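Local structure of chorismate synthase (Aquifex aeolicus, 1Q1L) at residues I59-R71 against G77-W89. The protein catalyses the last step of chorismate biosynthesis, probably the anti-1,4-elimination of phosphate from 5-enolpyruvylshikimate-3-phosphate, with reduced FMN as cofactor. Sequence-based numbering, arbitrary orientation.
Sequences IEKDTAEILSGVR and GSPIALFIRNRDW
E65 and F83 form an antiparallel hydrogen-bonded pair: E65 N reaches F83 O at 2.9 Å (N-H...O 164°), and F83 N returns to E65 O. Two residues on, L67 N donates to A81 O at 2.7 Å. S68 OG donates to P79 O at 3.0 Å, from above the carbonyl plane, and receives a weak bond from A81 N. A water takes the G77 N-H and lies within donating distance of G69 O and S78 O, where the two segments lead into the short strands 70-71 and 74-75.

At the far end R87 NH2 donates to T63 OG1 (2.7 Å), which lies 20° out of the guanidinium plane. An extended chain from CG to NE carries the group there, and I59 CG2 sits over one face, 3.2 Å from R87 NE. Replacing R87 with alanine would probably leave T63 OG1 without this donor and I59 without its flat partner.

I66 and L82 run side by side (CG1 to CD2 3.8 Å) on the face shared with A64 and I84, which helices 37-48 and 142-157 cover. L67 CD1 reaches F83 CB at 3.9 Å; on the face of E65 and F83, E65 OE2 forms a salt bridge with K20 of the second subunit. With strand axes 4.6 Å apart at 149°, this is a twisted beta hairpin, its strand 64-68 edging the chain's four-stranded antiparallel sheet within the beta-alpha-beta sandwich of chorismate synthase.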
ATOM      1  N   ILE A  59     -22.968  30.316  14.196  1.00 81.62           N
ATOM      2  CA  ILE A  59     -23.163  29.117  13.389  1.00 80.79           C
ATOM      3  C   ILE A  59     -22.920  27.863  14.224  1.00 80.06           C
ATOM      4  O   ILE A  59     -22.085  27.862  15.131  1.00 80.01           O
ATOM      5  CB  ILE A  59     -22.205  29.096  12.173  1.00 81.37           C
ATOM      6  CG1 ILE A  59     -22.431  30.342  11.310  1.00 81.56           C
ATOM      7  CG2 ILE A  59     -22.433  27.834  11.347  1.00 81.29           C
ATOM      8  CD1 ILE A  59     -21.516  30.432  10.102  1.00 81.87           C
ATOM      9  N   GLU A  60     -23.657  26.801  13.913  1.00 78.62           N
ATOM     10  CA  GLU A  60     -23.527  25.537  14.627  1.00 76.70           C
ATOM     11  C   GLU A  60     -23.440  24.372  13.646  1.00 74.60           C
ATOM     12  O   GLU A  60     -22.806  23.357  13.928  1.00 74.81           O
ATOM     13  CB  GLU A  60     -24.726  25.334  15.558  1.00 77.74           C
ATOM     14  CG  GLU A  60     -24.654  24.067  16.397  1.00 79.30           C
ATOM     15  CD  GLU A  60     -25.902  23.850  17.232  1.00 81.05           C
ATOM     16  OE1 GLU A  60     -26.989  23.673  16.641  1.00 81.69           O
ATOM     17  OE2 GLU A  60     -25.796  23.859  18.478  1.00 81.15           O
ATOM     18  N   LYS A  61     -24.073  24.530  12.488  1.00 71.64           N
ATOM     19  CA  LYS A  61     -24.080  23.486  11.472  1.00 69.33           C
ATOM     20  C   LYS A  61     -22.720  23.274  10.807  1.00 66.58           C
ATOM     21  O   LYS A  61     -22.065  24.227  10.384  1.00 66.34           O
ATOM     22  CB  LYS A  61     -25.128  23.804  10.401  1.00 70.05           C
ATOM     23  CG  LYS A  61     -26.539  23.923  10.951  1.00 71.37           C
ATOM     24  CD  LYS A  61     -27.585  23.948   9.845  1.00 71.71           C
ATOM     25  CE  LYS A  61     -28.985  24.097  10.428  1.00 72.57           C
ATOM     26  NZ  LYS A  61     -29.267  23.075  11.480  1.00 70.76           N
ATOM     27  N   ASP A  62     -22.302  22.015  10.729  1.00 63.14           N
ATOM     28  CA  ASP A  62     -21.034  21.669  10.099  1.00 58.87           C
ATOM     29  C   ASP A  62     -21.121  21.908   8.605  1.00 55.23           C
ATOM     30  O   ASP A  62     -22.113  21.557   7.964  1.00 54.02           O
ATOM     31  CB  ASP A  62     -20.678  20.199  10.339  1.00 60.37           C
ATOM     32  CG  ASP A  62     -19.923  19.985  11.632  1.00 62.02           C
ATOM     33  OD1 ASP A  62     -18.925  20.701  11.861  1.00 64.34           O
ATOM     34  OD2 ASP A  62     -20.319  19.094  12.414  1.00 62.29           O
ATOM     35  N   THR A  63     -20.079  22.516   8.056  1.00 50.27           N
ATOM     36  CA  THR A  63     -20.029  22.786   6.633  1.00 47.73           C
ATOM     37  C   THR A  63     -18.630  22.504   6.122  1.00 46.41           C
ATOM     38  O   THR A  63     -17.636  22.730   6.821  1.00 44.70           O
ATOM     39  CB  THR A  63     -20.391  24.250   6.320  1.00 49.67           C
ATOM     40  OG1 THR A  63     -19.647  25.120   7.178  1.00 51.60           O
ATOM     41  CG2 THR A  63     -21.878  24.487   6.516  1.00 50.16           C
ATOM     42  N   ALA A  64     -18.554  22.000   4.900  1.00 43.23           N
ATOM     43  CA  ALA A  64     -17.272  21.695   4.301  1.00 41.63           C
ATOM     44  C   ALA A  64     -17.009  22.652   3.154  1.00 40.65           C
ATOM     45  O   ALA A  64     -17.921  23.020   2.415  1.00 39.40           O
ATOM     46  CB  ALA A  64     -17.260  20.264   3.794  1.00 40.30           C
ATOM     47  N   GLU A  65     -15.761  23.077   3.027  1.00 39.81           N
ATOM     48  CA  GLU A  65     -15.383  23.954   1.938  1.00 40.07           C
ATOM     49  C   GLU A  65     -14.502  23.127   1.024  1.00 38.01           C
ATOM     50  O   GLU A  65     -13.577  22.468   1.487  1.00 38.40           O
ATOM     51  CB  GLU A  65     -14.603  25.176   2.449  1.00 41.53           C
ATOM     52  CG  GLU A  65     -13.806  25.874   1.346  1.00 45.16           C
ATOM     53  CD  GLU A  65     -13.271  27.241   1.741  1.00 47.04           C
ATOM     54  OE1 GLU A  65     -12.764  27.399   2.872  1.00 48.19           O
ATOM     55  OE2 GLU A  65     -13.346  28.159   0.901  1.00 48.85           O
ATOM     56  N   ILE A  66     -14.804  23.133  -0.268  1.00 37.45           N
ATOM     57  CA  ILE A  66     -13.992  22.385  -1.215  1.00 36.89           C
ATOM     58  C   ILE A  66     -12.802  23.265  -1.569  1.00 36.47           C
ATOM     59  O   ILE A  66     -12.972  24.386  -2.045  1.00 35.40           O
ATOM     60  CB  ILE A  66     -14.786  22.039  -2.486  1.00 37.39           C
ATOM     61  CG1 ILE A  66     -15.939  21.091  -2.132  1.00 38.51           C
ATOM     62  CG2 ILE A  66     -13.859  21.410  -3.524  1.00 37.42           C
ATOM     63  CD1 ILE A  66     -16.776  20.645  -3.328  1.00 36.67           C
ATOM     64  N   LEU A  67     -11.599  22.753  -1.332  1.00 36.19           N
ATOM     65  CA  LEU A  67     -10.375  23.501  -1.602  1.00 36.59           C
ATOM     66  C   LEU A  67      -9.723  23.188  -2.948  1.00 37.02           C
ATOM     67  O   LEU A  67      -8.834  23.915  -3.395  1.00 37.60           O
ATOM     68  CB  LEU A  67      -9.358  23.239  -0.491  1.00 36.15           C
ATOM     69  CG  LEU A  67      -9.792  23.530   0.947  1.00 39.13           C
ATOM     70  CD1 LEU A  67      -8.702  23.057   1.898  1.00 38.42           C
ATOM     71  CD2 LEU A  67     -10.062  25.018   1.128  1.00 40.49           C
ATOM     72  N   SER A  68     -10.147  22.104  -3.586  1.00 34.34           N
ATOM     73  CA  SER A  68      -9.572  21.725  -4.865  1.00 34.86           C
ATOM     74  C   SER A  68     -10.278  20.517  -5.442  1.00 33.17           C
ATOM     75  O   SER A  68     -11.113  19.905  -4.780  1.00 33.62           O
ATOM     76  CB  SER A  68      -8.092  21.375  -4.700  1.00 37.90           C
ATOM     77  OG  SER A  68      -7.942  20.123  -4.046  1.00 39.31           O
ATOM     78  N   GLY A  69      -9.928  20.185  -6.683  1.00 32.47           N
ATOM     79  CA  GLY A  69     -10.497  19.028  -7.348  1.00 31.05           C
ATOM     80  C   GLY A  69     -11.826  19.229  -8.041  1.00 30.85           C
ATOM     81  O   GLY A  69     -12.323  18.317  -8.698  1.00 29.73           O
ATOM     82  N   VAL A  70     -12.406  20.417  -7.914  1.00 30.99           N
ATOM     83  CA  VAL A  70     -13.699  20.684  -8.528  1.00 30.50           C
ATOM     84  C   VAL A  70     -13.759  22.046  -9.217  1.00 31.53           C
ATOM     85  O   VAL A  70     -13.358  23.059  -8.651  1.00 30.91           O
ATOM     86  CB  VAL A  70     -14.822  20.630  -7.477  1.00 31.34           C
ATOM     87  CG1 VAL A  70     -16.175  20.862  -8.147  1.00 28.33           C
ATOM     88  CG2 VAL A  70     -14.794  19.286  -6.747  1.00 31.22           C
ATOM     89  N   ARG A  71     -14.281  22.063 -10.431  1.00 32.10           N
ATOM     90  CA  ARG A  71     -14.398  23.302 -11.183  1.00 35.62           C
ATOM     91  C   ARG A  71     -15.704  23.286 -11.966  1.00 35.86           C
ATOM     92  O   ARG A  71     -16.032  22.298 -12.630  1.00 35.93           O
ATOM     93  CB  ARG A  71     -13.217  23.443 -12.144  1.00 36.73           C
ATOM     94  CG  ARG A  71     -13.085  24.819 -12.773  1.00 41.11           C
ATOM     95  CD  ARG A  71     -12.187  24.769 -14.009  1.00 45.03           C
ATOM     96  NE  ARG A  71     -11.998  26.087 -14.613  1.00 47.25           N
ATOM     97  CZ  ARG A  71     -11.624  26.289 -15.875  1.00 48.50           C
ATOM     98  NH1 ARG A  71     -11.401  25.258 -16.681  1.00 45.70           N
ATOM     99  NH2 ARG A  71     -11.476  27.526 -16.333  1.00 48.03           N
ATOM    100  N   GLY A  77     -10.575  15.482 -11.552  1.00 30.96           N
ATOM    101  CA  GLY A  77      -9.886  14.206 -11.588  1.00 30.26           C
ATOM    102  C   GLY A  77      -8.676  14.308 -10.674  1.00 31.73           C
ATOM    103  O   GLY A  77      -8.025  13.312 -10.357  1.00 32.76           O
ATOM    104  N   SER A  78      -8.368  15.531 -10.255  1.00 31.23           N
ATOM    105  CA  SER A  78      -7.244  15.774  -9.358  1.00 33.29           C
ATOM    106  C   SER A  78      -7.729  15.527  -7.928  1.00 32.10           C
ATOM    107  O   SER A  78      -8.925  15.361  -7.697  1.00 33.78           O
ATOM    108  CB  SER A  78      -6.748  17.212  -9.518  1.00 31.49           C
ATOM    109  OG  SER A  78      -7.809  18.127  -9.324  1.00 32.70           O
ATOM    110  N   PRO A  79      -6.809  15.493  -6.950  1.00 31.45           N
ATOM    111  CA  PRO A  79      -7.241  15.253  -5.569  1.00 30.82           C
ATOM    112  C   PRO A  79      -8.266  16.273  -5.082  1.00 32.37           C
ATOM    113  O   PRO A  79      -8.184  17.464  -5.412  1.00 31.11           O
ATOM    114  CB  PRO A  79      -5.936  15.335  -4.771  1.00 30.46           C
ATOM    115  CG  PRO A  79      -4.878  15.010  -5.780  1.00 32.17           C
ATOM    116  CD  PRO A  79      -5.358  15.737  -7.008  1.00 30.39           C
ATOM    117  N   ILE A  80      -9.221  15.796  -4.289  1.00 30.60           N
ATOM    118  CA  ILE A  80     -10.260  16.649  -3.733  1.00 28.90           C
ATOM    119  C   ILE A  80      -9.931  16.915  -2.267  1.00 30.69           C
ATOM    120  O   ILE A  80      -9.873  15.987  -1.457  1.00 29.82           O
ATOM    121  CB  ILE A  80     -11.638  15.966  -3.817  1.00 28.58           C
ATOM    122  CG1 ILE A  80     -11.952  15.616  -5.274  1.00 28.71           C
ATOM    123  CG2 ILE A  80     -12.708  16.879  -3.222  1.00 28.03           C
ATOM    124  CD1 ILE A  80     -13.208  14.794  -5.458  1.00 27.11           C
ATOM    125  N   ALA A  81      -9.710  18.183  -1.933  1.00 29.58           N
ATOM    126  CA  ALA A  81      -9.381  18.572  -0.570  1.00 30.76           C
ATOM    127  C   ALA A  81     -10.562  19.302   0.051  1.00 31.61           C
ATOM    128  O   ALA A  81     -11.165  20.176  -0.572  1.00 30.31           O
ATOM    129  CB  ALA A  81      -8.134  19.468  -0.558  1.00 28.36           C
ATOM    130  N   LEU A  82     -10.880  18.938   1.289  1.00 32.97           N
ATOM    131  CA  LEU A  82     -11.998  19.536   2.001  1.00 32.92           C
ATOM    132  C   LEU A  82     -11.537  20.039   3.354  1.00 34.96           C
ATOM    133  O   LEU A  82     -10.618  19.476   3.955  1.00 34.50           O
ATOM    134  CB  LEU A  82     -13.096  18.490   2.225  1.00 32.58           C
ATOM    135  CG  LEU A  82     -13.549  17.616   1.052  1.00 33.23           C
ATOM    136  CD1 LEU A  82     -14.428  16.488   1.579  1.00 33.47           C
ATOM    137  CD2 LEU A  82     -14.297  18.450   0.021  1.00 32.29           C
ATOM    138  N   PHE A  83     -12.169  21.107   3.831  1.00 33.79           N
ATOM    139  CA  PHE A  83     -11.850  21.635   5.147  1.00 35.81           C
ATOM    140  C   PHE A  83     -13.163  21.883   5.878  1.00 36.28           C
ATOM    141  O   PHE A  83     -14.088  22.458   5.316  1.00 36.38           O
ATOM    142  CB  PHE A  83     -11.054  22.938   5.056  1.00 36.64           C
ATOM    143  CG  PHE A  83     -10.566  23.432   6.391  1.00 36.87           C
ATOM    144  CD1 PHE A  83      -9.681  22.664   7.147  1.00 35.10           C
ATOM    145  CD2 PHE A  83     -11.019  24.644   6.914  1.00 37.61           C
ATOM    146  CE1 PHE A  83      -9.256  23.089   8.405  1.00 35.07           C
ATOM    147  CE2 PHE A  83     -10.599  25.079   8.174  1.00 36.98           C
ATOM    148  CZ  PHE A  83      -9.717  24.300   8.920  1.00 36.51           C
ATOM    149  N   ILE A  84     -13.246  21.423   7.120  1.00 38.26           N
ATOM    150  CA  ILE A  84     -14.444  21.604   7.930  1.00 41.80           C
ATOM    151  C   ILE A  84     -14.064  22.413   9.164  1.00 44.78           C
ATOM    152  O   ILE A  84     -13.399  21.902  10.064  1.00 44.12           O
ATOM    153  CB  ILE A  84     -15.026  20.253   8.413  1.00 39.54           C
ATOM    154  CG1 ILE A  84     -15.419  19.385   7.218  1.00 38.72           C
ATOM    155  CG2 ILE A  84     -16.239  20.502   9.303  1.00 38.33           C
ATOM    156  CD1 ILE A  84     -15.772  17.958   7.598  1.00 34.70           C
ATOM    157  N   ARG A  85     -14.482  23.672   9.206  1.00 49.55           N
ATOM    158  CA  ARG A  85     -14.164  24.515  10.351  1.00 55.52           C
ATOM    159  C   ARG A  85     -14.872  24.018  11.604  1.00 57.62           C
ATOM    160  O   ARG A  85     -16.009  23.552  11.540  1.00 57.51           O
ATOM    161  CB  ARG A  85     -14.561  25.968  10.074  1.00 57.34           C
ATOM    162  CG  ARG A  85     -13.718  26.644   9.005  1.00 61.56           C
ATOM    163  CD  ARG A  85     -13.964  28.146   8.963  1.00 65.48           C
ATOM    164  NE  ARG A  85     -13.120  28.814   7.972  1.00 69.08           N
ATOM    165  CZ  ARG A  85     -13.100  30.128   7.769  1.00 70.96           C
ATOM    166  NH1 ARG A  85     -13.876  30.928   8.489  1.00 70.57           N
ATOM    167  NH2 ARG A  85     -12.303  30.645   6.841  1.00 71.06           N
ATOM    168  N   ASN A  86     -14.189  24.102  12.740  1.00 62.29           N
ATOM    169  CA  ASN A  86     -14.776  23.672  14.002  1.00 67.44           C
ATOM    170  C   ASN A  86     -15.635  24.788  14.590  1.00 71.22           C
ATOM    171  O   ASN A  86     -16.493  24.542  15.438  1.00 72.44           O
ATOM    172  CB  ASN A  86     -13.683  23.253  14.990  1.00 66.70           C
ATOM    173  CG  ASN A  86     -13.087  21.893  14.657  1.00 67.46           C
ATOM    174  OD1 ASN A  86     -13.812  20.914  14.464  1.00 65.69           O
ATOM    175  ND2 ASN A  86     -11.762  21.824  14.595  1.00 67.06           N
ATOM    176  N   ARG A  87     -15.401  26.012  14.118  1.00 75.02           N
ATOM    177  CA  ARG A  87     -16.153  27.191  14.551  1.00 78.11           C
ATOM    178  C   ARG A  87     -16.016  27.518  16.034  1.00 79.94           C
ATOM    179  O   ARG A  87     -15.795  28.672  16.402  1.00 80.19           O
ATOM    180  CB  ARG A  87     -17.627  27.022  14.186  1.00 78.67           C
ATOM    181  CG  ARG A  87     -17.850  26.839  12.697  1.00 79.65           C
ATOM    182  CD  ARG A  87     -19.322  26.753  12.348  1.00 80.50           C
ATOM    183  NE  ARG A  87     -19.522  26.612  10.907  1.00 81.50           N
ATOM    184  CZ  ARG A  87     -19.102  27.493  10.004  1.00 82.10           C
ATOM    185  NH1 ARG A  87     -18.455  28.585  10.387  1.00 82.39           N
ATOM    186  NH2 ARG A  87     -19.329  27.281   8.714  1.00 81.68           N
ATOM    187  N   ASP A  88     -16.156  26.506  16.884  1.00 81.85           N
ATOM    188  CA  ASP A  88     -16.026  26.696  18.322  1.00 83.67           C
ATOM    189  C   ASP A  88     -14.547  26.906  18.616  1.00 84.16           C
ATOM    190  O   ASP A  88     -14.010  26.379  19.591  1.00 84.27           O
ATOM    191  CB  ASP A  88     -16.536  25.461  19.065  1.00 84.38           C
ATOM    192  CG  ASP A  88     -17.932  25.061  18.635  1.00 85.89           C
ATOM    193  OD1 ASP A  88     -18.855  25.893  18.756  1.00 86.60           O
ATOM    194  OD2 ASP A  88     -18.106  23.915  18.172  1.00 87.52           O
ATOM    195  N   TRP A  89     -13.899  27.683  17.755  1.00 84.28           N
ATOM    196  CA  TRP A  89     -12.479  27.968  17.882  1.00 84.93           C
ATOM    197  C   TRP A  89     -12.257  29.420  18.296  1.00 85.24           C
ATOM    198  O   TRP A  89     -13.130  30.041  18.905  1.00 85.91           O
ATOM    199  CB  TRP A  89     -11.782  27.691  16.548  1.00 84.31           C
ATOM    200  CG  TRP A  89     -10.291  27.645  16.640  1.00 83.63           C
ATOM    201  CD1 TRP A  89      -9.542  26.756  17.355  1.00 83.50           C
ATOM    202  CD2 TRP A  89      -9.364  28.523  15.992  1.00 83.24           C
ATOM    203  NE1 TRP A  89      -8.204  27.024  17.193  1.00 83.30           N
ATOM    204  CE2 TRP A  89      -8.065  28.104  16.361  1.00 83.44           C
ATOM    205  CE3 TRP A  89      -9.503  29.623  15.135  1.00 83.27           C
ATOM    206  CZ2 TRP A  89      -6.911  28.749  15.903  1.00 83.46           C
ATOM    207  CZ3 TRP A  89      -8.353  30.265  14.679  1.00 83.84           C
ATOM    208  CH2 TRP A  89      -7.075  29.824  15.065  1.00 83.65           C
TER
HETATM  209  O   HOH W   1     -18.771  23.493  13.540  1.00 61.69           O
HETATM  210  O   HOH W   2     -11.334  15.978  -9.046  1.00 27.10           O